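Local coordinates for protein Nrps/pks (Streptomyces albus, PDB 4OPE) that probably catalyses the decarboxylative condensation that lengthens the growing chain, as a ketosynthase domain of the "AT-less" polyketide synthase machinery that makes oxazolomycin, at residues Asp235-Ala240 with His351-Ala356; Ala482-Thr487 with Pro561-Pro566. All coordinates share one frame; numbering follows the deposited sequence.

From the N terminus, the first segment to take part is 235-240, in the loop that follows helix 210-217 and leads into strand 242-250. It meets 351-356, which leads into helix 356-370, so interaction 1 closes a loop of 110 residues and joins two parts of the ketosynthase core. Interaction 2 opens only after that loop has closed. It brings helix 481-488 against the late segment 561-566, spanning 73 residues that include helix 505-516 and strand 496-502. The two contacts thus follow in series, without crossing. They lie on opposite sides of the chain's centre, their nearest atoms about 19 Å apart.

Interaction 1 of 2, residues Asp235-Ala240 with His351-Ala356; sequences DGYVPA and HAESAA
Segments 235-240 and 351-356 run alongside each other for a short distance and form a single bridge in the parallel pattern, in which His-351 pairs with Pro-239. The N-H of His-351 gives a hydrogen bond to Val-238 O (N to O 2.8 Å), nearly along the axis of that carbonyl. His-351 O in turn accepts from Ala-240 N at 2.9 Å, the donor standing above the carbonyl plane, and a CA-H...O contact from Ala-352 CA to Ala-240 O (3.2 Å) extends the pairing.

With both backbone groups of His-351 held, its imidazole is carried against Tyr-237. CG lies anti to the backbone N (chi1 -175°), and CD2 sits over the centre of the phenol ring, 3.7 Å from Tyr-237 CG. The pair is edge-to-face, the imidazole edge meeting the phenol face, with ring centroids 4.7 Å apart and planes inclined at 59°. Extended beyond its CG, Glu-353 brings OE1 to the rim of the same phenol, 4.0 Å from Tyr-237 CE2, its carboxylate almost perpendicular to the ring. The aliphatic CG of Glu-353 lies over a face of the imidazole, near its rim.

His-351 also touches Cys-176; sequence and position are consistent with these two belonging to the Cys-His-His catalytic triad of ketosynthases. The carboxylate of Glu-353 is buried but not left alone: OE2 forms a salt bridge with Lys-211 and a hydrogen bond with Asn-204. Helix 210-217 covers Tyr-237, Pro-239 and Glu-353 through Leu-215, while Lys-346 of helix 346-349 packs against His-351.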
ATOM      1  N   ASP A 235       4.034 -15.938  25.657  1.00 42.30           N
ATOM      2  CA  ASP A 235       5.407 -15.897  25.133  1.00 42.92           C
ATOM      3  C   ASP A 235       5.463 -15.846  23.612  1.00 41.66           C
ATOM      4  O   ASP A 235       6.363 -16.440  22.991  1.00 46.76           O
ATOM      5  CB  ASP A 235       6.228 -17.086  25.661  1.00 44.16           C
ATOM      6  CG  ASP A 235       5.756 -18.432  25.124  1.00 46.19           C
ATOM      7  OD1 ASP A 235       4.849 -18.465  24.283  1.00 46.96           O
ATOM      8  OD2 ASP A 235       6.294 -19.479  25.527  1.00 49.97           O
ATOM      9  N   GLY A 236       4.526 -15.114  23.026  1.00 37.92           N
ATOM     10  CA  GLY A 236       4.486 -14.924  21.594  1.00 36.65           C
ATOM     11  C   GLY A 236       3.080 -15.019  21.032  1.00 36.83           C
ATOM     12  O   GLY A 236       2.108 -15.048  21.775  1.00 35.51           O
ATOM     13  N   TYR A 237       2.957 -15.121  19.714  1.00 36.35           N
ATOM     14  CA  TYR A 237       1.629 -15.227  19.134  1.00 36.23           C
ATOM     15  C   TYR A 237       1.474 -16.448  18.275  1.00 35.20           C
ATOM     16  O   TYR A 237       2.379 -17.235  18.146  1.00 35.83           O
ATOM     17  CB  TYR A 237       1.297 -13.955  18.357  1.00 36.29           C
ATOM     18  CG  TYR A 237       2.178 -13.643  17.175  1.00 36.67           C
ATOM     19  CD1 TYR A 237       3.251 -12.811  17.310  1.00 37.70           C
ATOM     20  CD2 TYR A 237       1.894 -14.131  15.905  1.00 38.35           C
ATOM     21  CE1 TYR A 237       4.040 -12.462  16.239  1.00 36.62           C
ATOM     22  CE2 TYR A 237       2.700 -13.786  14.816  1.00 37.97           C
ATOM     23  CZ  TYR A 237       3.766 -12.944  15.016  1.00 36.68           C
ATOM     24  OH  TYR A 237       4.594 -12.584  13.997  1.00 39.12           O
ATOM     25  N   VAL A 238       0.300 -16.612  17.722  1.00 35.00           N
ATOM     26  CA  VAL A 238       0.050 -17.671  16.761  1.00 36.12           C
ATOM     27  C   VAL A 238      -0.562 -17.094  15.469  1.00 34.80           C
ATOM     28  O   VAL A 238      -1.505 -16.326  15.509  1.00 34.76           O
ATOM     29  CB  VAL A 238      -0.837 -18.756  17.390  1.00 35.72           C
ATOM     30  CG1 VAL A 238      -2.127 -18.201  17.901  1.00 36.22           C
ATOM     31  CG2 VAL A 238      -1.151 -19.832  16.389  1.00 37.67           C
ATOM     32  N   PRO A 239      -0.017 -17.449  14.316  1.00 35.22           N
ATOM     33  CA  PRO A 239      -0.588 -16.910  13.093  1.00 35.96           C
ATOM     34  C   PRO A 239      -2.024 -17.363  12.860  1.00 35.14           C
ATOM     35  O   PRO A 239      -2.429 -18.468  13.232  1.00 37.34           O
ATOM     36  CB  PRO A 239       0.326 -17.477  11.986  1.00 35.65           C
ATOM     37  CG  PRO A 239       1.561 -17.904  12.673  1.00 35.65           C
ATOM     38  CD  PRO A 239       1.055 -18.397  14.005  1.00 37.33           C
ATOM     39  N   ALA A 240      -2.784 -16.510  12.230  1.00 33.53           N
ATOM     40  CA  ALA A 240      -4.097 -16.890  11.804  1.00 34.42           C
ATOM     41  C   ALA A 240      -4.431 -16.323  10.437  1.00 34.13           C
ATOM     42  O   ALA A 240      -3.850 -15.309  10.020  1.00 32.41           O
ATOM     43  CB  ALA A 240      -5.105 -16.415  12.806  1.00 35.03           C
ATOM     44  N   HIS A 351      -3.442 -14.272  15.735  1.00 32.07           N
ATOM     45  CA  HIS A 351      -3.009 -13.051  15.155  1.00 32.47           C
ATOM     46  C   HIS A 351      -3.132 -13.166  13.645  1.00 33.65           C
ATOM     47  O   HIS A 351      -2.274 -13.763  13.008  1.00 34.03           O
ATOM     48  CB  HIS A 351      -1.552 -12.877  15.521  1.00 34.88           C
ATOM     49  CG  HIS A 351      -0.952 -11.579  15.101  1.00 36.43           C
ATOM     50  ND1 HIS A 351      -1.561 -10.733  14.212  1.00 39.45           N
ATOM     51  CD2 HIS A 351       0.202 -10.968  15.464  1.00 38.61           C
ATOM     52  CE1 HIS A 351      -0.798  -9.668  14.015  1.00 40.67           C
ATOM     53  NE2 HIS A 351       0.277  -9.784  14.763  1.00 39.68           N
ATOM     54  N   ALA A 352      -4.183 -12.568  13.060  1.00 33.83           N
ATOM     55  CA  ALA A 352      -4.440 -12.671  11.640  1.00 32.68           C
ATOM     56  C   ALA A 352      -3.597 -11.742  10.766  1.00 32.76           C
ATOM     57  O   ALA A 352      -3.923 -11.529   9.592  1.00 32.64           O
ATOM     58  CB  ALA A 352      -5.897 -12.433  11.348  1.00 32.46           C
ATOM     59  N   GLU A 353      -2.540 -11.192  11.317  1.00 31.89           N
ATOM     60  CA  GLU A 353      -1.507 -10.547  10.533  1.00 33.71           C
ATOM     61  C   GLU A 353      -2.098  -9.432   9.731  1.00 33.35           C
ATOM     62  O   GLU A 353      -2.650  -8.546  10.329  1.00 34.33           O
ATOM     63  CB  GLU A 353      -0.723 -11.596   9.753  1.00 35.09           C
ATOM     64  CG  GLU A 353       0.092 -12.371  10.775  1.00 38.33           C
ATOM     65  CD  GLU A 353       0.681 -13.691  10.327  1.00 40.72           C
ATOM     66  OE1 GLU A 353       1.692 -14.059  10.952  1.00 46.26           O
ATOM     67  OE2 GLU A 353       0.176 -14.349   9.408  1.00 38.27           O
ATOM     68  N   SER A 354      -2.074  -9.455   8.415  1.00 33.30           N
ATOM     69  CA  SER A 354      -2.625  -8.308   7.690  1.00 35.69           C
ATOM     70  C   SER A 354      -4.149  -8.119   7.839  1.00 35.40           C
ATOM     71  O   SER A 354      -4.691  -7.052   7.556  1.00 37.07           O
ATOM     72  CB  SER A 354      -2.228  -8.335   6.203  1.00 37.55           C
ATOM     73  OG  SER A 354      -2.288  -9.645   5.631  1.00 39.17           O
ATOM     74  N   ALA A 355      -4.836  -9.158   8.270  1.00 34.54           N
ATOM     75  CA  ALA A 355      -6.271  -9.128   8.473  1.00 33.74           C
ATOM     76  C   ALA A 355      -6.657  -8.917   9.924  1.00 32.94           C
ATOM     77  O   ALA A 355      -7.822  -8.872  10.236  1.00 35.72           O
ATOM     78  CB  ALA A 355      -6.874 -10.440   7.969  1.00 34.68           C
ATOM     79  N   ALA A 356      -5.679  -8.787  10.803  1.00 34.83           N
ATOM     80  CA  ALA A 356      -5.894  -8.560  12.242  1.00 35.40           C
ATOM     81  C   ALA A 356      -6.845  -7.411  12.559  1.00 34.97           C
ATOM     82  O   ALA A 356      -7.767  -7.555  13.357  1.00 36.06           O
ATOM     83  CB  ALA A 356      -4.574  -8.302  12.919  1.00 35.68           C
TER

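Interaction 2 of 2, residues Ala482-Thr487 with Pro561-Pro566; sequences AAVAAT and PRVSLP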
ATOM      1  N   ALA A 482     -40.989  -8.773   5.451  1.00 40.42           N
ATOM      2  CA  ALA A 482     -40.831  -7.725   4.453  1.00 40.24           C
ATOM      3  C   ALA A 482     -39.373  -7.378   4.262  1.00 40.60           C
ATOM      4  O   ALA A 482     -38.970  -7.006   3.175  1.00 46.02           O
ATOM      5  CB  ALA A 482     -41.630  -6.498   4.838  1.00 40.01           C
ATOM      6  N   ALA A 483     -38.600  -7.509   5.326  1.00 40.03           N
ATOM      7  CA  ALA A 483     -37.177  -7.226   5.322  1.00 39.85           C
ATOM      8  C   ALA A 483     -36.410  -8.309   4.550  1.00 37.97           C
ATOM      9  O   ALA A 483     -35.413  -8.035   3.864  1.00 37.08           O
ATOM     10  CB  ALA A 483     -36.664  -7.122   6.771  1.00 38.79           C
ATOM     11  N   VAL A 484     -36.879  -9.541   4.674  1.00 36.21           N
ATOM     12  CA  VAL A 484     -36.246 -10.632   3.992  1.00 34.77           C
ATOM     13  C   VAL A 484     -36.453 -10.432   2.504  1.00 34.72           C
ATOM     14  O   VAL A 484     -35.524 -10.532   1.720  1.00 34.95           O
ATOM     15  CB  VAL A 484     -36.828 -11.963   4.454  1.00 35.51           C
ATOM     16  CG1 VAL A 484     -36.361 -13.101   3.555  1.00 36.34           C
ATOM     17  CG2 VAL A 484     -36.405 -12.258   5.889  1.00 37.13           C
ATOM     18  N   ALA A 485     -37.688 -10.157   2.131  1.00 33.76           N
ATOM     19  CA  ALA A 485     -38.044  -9.832   0.751  1.00 34.69           C
ATOM     20  C   ALA A 485     -37.225  -8.682   0.217  1.00 34.76           C
ATOM     21  O   ALA A 485     -36.640  -8.796  -0.860  1.00 34.17           O
ATOM     22  CB  ALA A 485     -39.530  -9.450   0.664  1.00 34.57           C
ATOM     23  N   ALA A 486     -37.217  -7.573   0.961  1.00 34.55           N
ATOM     24  CA  ALA A 486     -36.552  -6.353   0.495  1.00 36.14           C
ATOM     25  C   ALA A 486     -35.070  -6.625   0.235  1.00 36.72           C
ATOM     26  O   ALA A 486     -34.543  -6.237  -0.796  1.00 37.18           O
ATOM     27  CB  ALA A 486     -36.720  -5.194   1.478  1.00 35.41           C
ATOM     28  N   THR A 487     -34.432  -7.327   1.161  1.00 35.42           N
ATOM     29  CA  THR A 487     -33.014  -7.529   1.104  1.00 35.94           C
ATOM     30  C   THR A 487     -32.610  -8.280  -0.157  1.00 37.00           C
ATOM     31  O   THR A 487     -31.673  -7.879  -0.864  1.00 39.75           O
ATOM     32  CB  THR A 487     -32.540  -8.272   2.362  1.00 35.76           C
ATOM     33  OG1 THR A 487     -32.659  -7.385   3.500  1.00 35.62           O
ATOM     34  CG2 THR A 487     -31.108  -8.755   2.213  1.00 34.58           C
ATOM     35  N   PRO A 561     -36.736  -1.828   5.787  1.00 63.66           N
ATOM     36  CA  PRO A 561     -35.669  -2.211   6.684  1.00 63.10           C
ATOM     37  C   PRO A 561     -34.903  -3.423   6.126  1.00 60.45           C
ATOM     38  O   PRO A 561     -35.477  -4.226   5.386  1.00 57.34           O
ATOM     39  CB  PRO A 561     -36.427  -2.583   7.947  1.00 66.77           C
ATOM     40  CG  PRO A 561     -37.733  -3.171   7.430  1.00 70.98           C
ATOM     41  CD  PRO A 561     -38.012  -2.503   6.104  1.00 67.08           C
ATOM     42  N   ARG A 562     -33.621  -3.569   6.471  1.00 59.26           N
ATOM     43  CA  ARG A 562     -32.879  -4.721   5.979  1.00 57.21           C
ATOM     44  C   ARG A 562     -32.311  -5.669   7.028  1.00 50.42           C
ATOM     45  O   ARG A 562     -32.128  -5.340   8.182  1.00 52.22           O
ATOM     46  CB  ARG A 562     -31.846  -4.264   4.963  1.00 64.84           C
ATOM     47  CG  ARG A 562     -32.559  -3.775   3.687  1.00 74.12           C
ATOM     48  CD  ARG A 562     -31.620  -3.468   2.531  1.00 73.48           C
ATOM     49  NE  ARG A 562     -30.488  -2.609   2.914  1.00 71.05           N
ATOM     50  CZ  ARG A 562     -30.109  -1.501   2.260  1.00 72.71           C
ATOM     51  NH1 ARG A 562     -30.746  -1.067   1.175  1.00 72.30           N
ATOM     52  NH2 ARG A 562     -29.060  -0.817   2.679  1.00 71.55           N
ATOM     53  N   VAL A 563     -32.072  -6.886   6.591  1.00 47.71           N
ATOM     54  CA  VAL A 563     -31.469  -7.914   7.401  1.00 46.16           C
ATOM     55  C   VAL A 563     -30.375  -8.584   6.612  1.00 44.25           C
ATOM     56  O   VAL A 563     -30.309  -8.499   5.381  1.00 47.12           O
ATOM     57  CB  VAL A 563     -32.493  -8.960   7.851  1.00 49.06           C
ATOM     58  CG1 VAL A 563     -33.526  -8.276   8.724  1.00 53.62           C
ATOM     59  CG2 VAL A 563     -33.183  -9.643   6.681  1.00 46.35           C
ATOM     60  N   SER A 564     -29.515  -9.256   7.337  1.00 41.44           N
ATOM     61  CA  SER A 564     -28.380  -9.933   6.759  1.00 38.90           C
ATOM     62  C   SER A 564     -28.800 -11.333   6.510  1.00 38.45           C
ATOM     63  O   SER A 564     -29.205 -12.012   7.442  1.00 43.62           O
ATOM     64  CB  SER A 564     -27.302  -9.965   7.797  1.00 39.54           C
ATOM     65  OG  SER A 564     -26.980  -8.655   8.204  1.00 45.26           O
ATOM     66  N   LEU A 565     -28.725 -11.770   5.266  1.00 36.69           N
ATOM     67  CA  LEU A 565     -29.061 -13.132   4.881  1.00 35.80           C
ATOM     68  C   LEU A 565     -27.840 -13.784   4.306  1.00 34.70           C
ATOM     69  O   LEU A 565     -26.948 -13.104   3.795  1.00 36.12           O
ATOM     70  CB  LEU A 565     -30.138 -13.139   3.808  1.00 38.10           C
ATOM     71  CG  LEU A 565     -31.430 -12.375   4.143  1.00 40.49           C
ATOM     72  CD1 LEU A 565     -32.176 -11.979   2.894  1.00 41.77           C
ATOM     73  CD2 LEU A 565     -32.344 -13.191   5.053  1.00 40.30           C
ATOM     74  N   PRO A 566     -27.797 -15.120   4.324  1.00 32.13           N
ATOM     75  CA  PRO A 566     -26.623 -15.776   3.805  1.00 30.79           C
ATOM     76  C   PRO A 566     -26.237 -15.271   2.415  1.00 32.37           C
ATOM     77  O   PRO A 566     -27.101 -15.018   1.572  1.00 35.50           O
ATOM     78  CB  PRO A 566     -27.025 -17.220   3.781  1.00 30.86           C
ATOM     79  CG  PRO A 566     -28.056 -17.342   4.859  1.00 31.74           C
ATOM     80  CD  PRO A 566     -28.794 -16.052   4.857  1.00 31.31           C
TER
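Thr-487 turns both branches of its side chain to work on the passing segment 561-566. Its OG1 lies beside its own backbone N and anti to the carbonyl carbon (chi1 -70°), pointing at the backbone of Val-563, whose N-H gives it a nearly straight hydrogen bond (N to OG1 3.2 Å, 172° at the hydrogen). The same oxygen is 2.9 Å from Ala-483 O, one turn earlier in the helix, and CB of Arg-562 passes alongside it. The methyl branch, CG2, faces the other way along the segment and meets Leu-565 CD1 at 3.5 Å, the two side chains crossing obliquely. An alanine in place of Thr-487 would probably cost the N-H of Val-563 its acceptor and thin the packing against Leu-565.

Helix 481-488 falls in the ketoacyl-synthetase C-terminal extension and, with strand 449-455 (Tyr-449 against Ala-482 and Ala-485), is consistent with the linker domain that flanks the ketosynthase in modular synthases, whereas 561-566 resembles in sequence the linker that returns to it. Ser-564 accordingly reaches Arg-260, and Leu-565 packs on Phe-471 of helix 458-473.

One helical turn before Thr-487, Ala-483 points its methyl at the segment, where CB is 3.4 Å from Pro-561 O and 3.9 Å from Val-563 CG1. The ring of Pro-561 approaches the same methyl through CG. Val-484 turns its CB away, yet its CG2 still touches both hydrophobic neighbours: Val-563 CG2 at 4.2 Å and Leu-565 CD2 at the same distance.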